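Local atomic coordinates of DNA damage response protein Rtt109, putative (Neosartorya fumigata, PDB entry 5ZB9), a protein that probably acetylates lysine side chains of histone H3, using acetyl-CoA as the acetyl donor. Residues R178-E183 against L321-P326. Sequence-based numbering, arbitrary orientation.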
loop_
_atom_site.group_PDB
_atom_site.type_symbol
_atom_site.label_atom_id
_atom_site.label_comp_id
_atom_site.label_asym_id
_atom_site.label_seq_id
_atom_site.Cartn_x
_atom_site.Cartn_y
_atom_site.Cartn_z
ATOM N N ARG A 178 7.752 13.680 1.334
ATOM C CA ARG A 178 8.450 14.954 1.366
ATOM C C ARG A 178 8.364 15.753 0.066
ATOM O O ARG A 178 9.025 16.774 -0.077
ATOM C CB ARG A 178 9.906 14.720 1.755
ATOM C CG ARG A 178 10.015 14.248 3.184
ATOM C CD ARG A 178 11.433 14.140 3.644
ATOM N NE ARG A 178 11.503 13.504 4.953
ATOM C CZ ARG A 178 11.326 14.145 6.099
ATOM N NH1 ARG A 178 11.071 15.447 6.095
ATOM N NH2 ARG A 178 11.408 13.484 7.248
ATOM N N GLU A 179 7.544 15.289 -0.870
ATOM C CA GLU A 179 7.192 16.091 -2.032
ATOM C C GLU A 179 6.047 17.031 -1.679
ATOM O O GLU A 179 5.696 17.914 -2.456
ATOM C CB GLU A 179 6.805 15.202 -3.215
ATOM C CG GLU A 179 8.002 14.717 -4.027
ATOM C CD GLU A 179 8.854 15.868 -4.555
ATOM O OE1 GLU A 179 9.868 16.213 -3.900
ATOM O OE2 GLU A 179 8.509 16.429 -5.624
ATOM N N TYR A 180 5.470 16.832 -0.497
ATOM C CA TYR A 180 4.324 17.609 -0.039
ATOM C C TYR A 180 4.699 18.521 1.117
ATOM O O TYR A 180 5.743 18.348 1.749
ATOM C CB TYR A 180 3.186 16.684 0.378
ATOM C CG TYR A 180 2.672 15.817 -0.749
ATOM C CD1 TYR A 180 3.176 14.539 -0.956
ATOM C CD2 TYR A 180 1.684 16.278 -1.605
ATOM C CE1 TYR A 180 2.708 13.749 -1.987
ATOM C CE2 TYR A 180 1.216 15.499 -2.635
ATOM C CZ TYR A 180 1.728 14.235 -2.826
ATOM O OH TYR A 180 1.251 13.456 -3.863
ATOM N N GLU A 181 3.838 19.491 1.396
ATOM C CA GLU A 181 4.119 20.474 2.436
ATOM C C GLU A 181 3.943 19.895 3.836
ATOM O O GLU A 181 3.074 19.049 4.059
ATOM C CB GLU A 181 3.217 21.697 2.261
ATOM C CG GLU A 181 3.547 22.510 1.033
ATOM C CD GLU A 181 5.013 22.894 0.976
ATOM O OE1 GLU A 181 5.465 23.659 1.857
ATOM O OE2 GLU A 181 5.718 22.418 0.057
ATOM N N PRO A 182 4.776 20.347 4.785
ATOM C CA PRO A 182 4.623 19.958 6.191
ATOM C C PRO A 182 3.279 20.394 6.752
ATOM O O PRO A 182 2.657 21.315 6.228
ATOM C CB PRO A 182 5.768 20.695 6.894
ATOM C CG PRO A 182 6.774 20.930 5.828
ATOM C CD PRO A 182 5.984 21.161 4.567
ATOM N N GLU A 183 2.832 19.730 7.809
ATOM C CA GLU A 183 1.589 20.100 8.472
ATOM C C GLU A 183 1.840 20.353 9.958
ATOM O O GLU A 183 2.870 19.953 10.504
ATOM C CB GLU A 183 0.535 19.013 8.272
ATOM C CG GLU A 183 0.308 18.665 6.809
ATOM C CD GLU A 183 -0.764 17.602 6.603
ATOM O OE1 GLU A 183 -0.673 16.527 7.241
ATOM O OE2 GLU A 183 -1.697 17.844 5.798
ATOM N N LEU A 321 0.251 6.991 5.020
ATOM C CA LEU A 321 0.675 8.280 4.519
ATOM C C LEU A 321 -0.573 9.040 4.107
ATOM O O LEU A 321 -1.270 8.635 3.173
ATOM C CB LEU A 321 1.639 8.127 3.343
ATOM C CG LEU A 321 1.947 9.426 2.597
ATOM C CD1 LEU A 321 2.703 10.409 3.499
ATOM C CD2 LEU A 321 2.721 9.130 1.326
ATOM N N VAL A 322 -0.883 10.117 4.819
ATOM C CA VAL A 322 -2.111 10.856 4.529
ATOM C C VAL A 322 -1.807 12.176 3.824
ATOM O O VAL A 322 -1.124 13.057 4.373
ATOM C CB VAL A 322 -2.935 11.133 5.805
ATOM C CG1 VAL A 322 -4.217 11.879 5.462
ATOM C CG2 VAL A 322 -3.252 9.829 6.525
ATOM N N ILE A 323 -2.323 12.293 2.602
ATOM C CA ILE A 323 -2.076 13.446 1.745
ATOM C C ILE A 323 -3.311 14.341 1.638
ATOM O O ILE A 323 -4.379 13.900 1.212
ATOM C CB ILE A 323 -1.643 13.004 0.331
ATOM C CG1 ILE A 323 -0.302 12.266 0.397
ATOM C CG2 ILE A 323 -1.576 14.202 -0.619
ATOM C CD1 ILE A 323 0.081 11.553 -0.881
ATOM N N ASN A 324 -3.162 15.603 2.027
ATOM C CA ASN A 324 -4.266 16.550 1.927
ATOM C C ASN A 324 -4.022 17.514 0.784
ATOM O O ASN A 324 -3.119 18.347 0.849
ATOM C CB ASN A 324 -4.462 17.301 3.245
ATOM C CG ASN A 324 -4.870 16.378 4.378
ATOM O OD1 ASN A 324 -5.977 15.850 4.386
ATOM N ND2 ASN A 324 -3.969 16.168 5.336
ATOM N N PRO A 325 -4.829 17.393 -0.280
ATOM C CA PRO A 325 -4.685 18.177 -1.506
ATOM C C PRO A 325 -5.056 19.646 -1.271
ATOM O O PRO A 325 -5.641 19.955 -0.226
ATOM C CB PRO A 325 -5.664 17.492 -2.459
ATOM C CG PRO A 325 -6.757 17.045 -1.562
ATOM C CD PRO A 325 -6.051 16.570 -0.310
ATOM N N PRO A 326 -4.710 20.541 -2.214
ATOM C CA PRO A 326 -5.032 21.957 -2.016
ATOM C C PRO A 326 -6.523 22.182 -1.777
ATOM O O PRO A 326 -7.360 21.641 -2.502
ATOM C CB PRO A 326 -4.577 22.607 -3.328
ATOM C CG PRO A 326 -3.512 21.697 -3.848
ATOM C CD PRO A 326 -3.968 20.317 -3.471
HETATM O O HOH W 1 -1.707 14.337 6.969
#
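Y180, two residues beyond the point where the chain leaves helix 162-177, lays its phenol ring against the branched side chain of I323. One ring face receives I323 CG2, a CH-pi contact with that methyl 4.0 Å from the ring centroid and displaced toward the rim. On the same side, I323 CD1 passes the rim near the hydroxyl end, 3.6 Å from Y180 CE1. With CG anti to its own carbonyl carbon (chi1 -61°), Y180 sends the ring in toward the strand. A beta-branched residue suits the place facing the ring, because one arm can rest on the face while the other follows the rim; V124 of helix 111-127 and A203 of strand 202-208 also touch both side chains. Strand 317-324 runs antiparallel to both 133-140 and 202-208 within the mixed sheet of this histone acetyltransferase fold, and the loop after helix 162-177 packs against this strand through Y180 and E183. E183 stretches its chain beyond CG (chi2 -179°) until the carboxylate meets the amide of N324, the two planes only 28° apart. N324 ND2 donates to the syn lone pair of E183 OE2 at 2.9 Å. A carboxylate, with two acceptor oxygens, suits this buried spot among donors from N324, S202 and T204. An amide suits position 324 because ND2 can give hydrogens to E183 and Q243 while OD1 accepts one from R133.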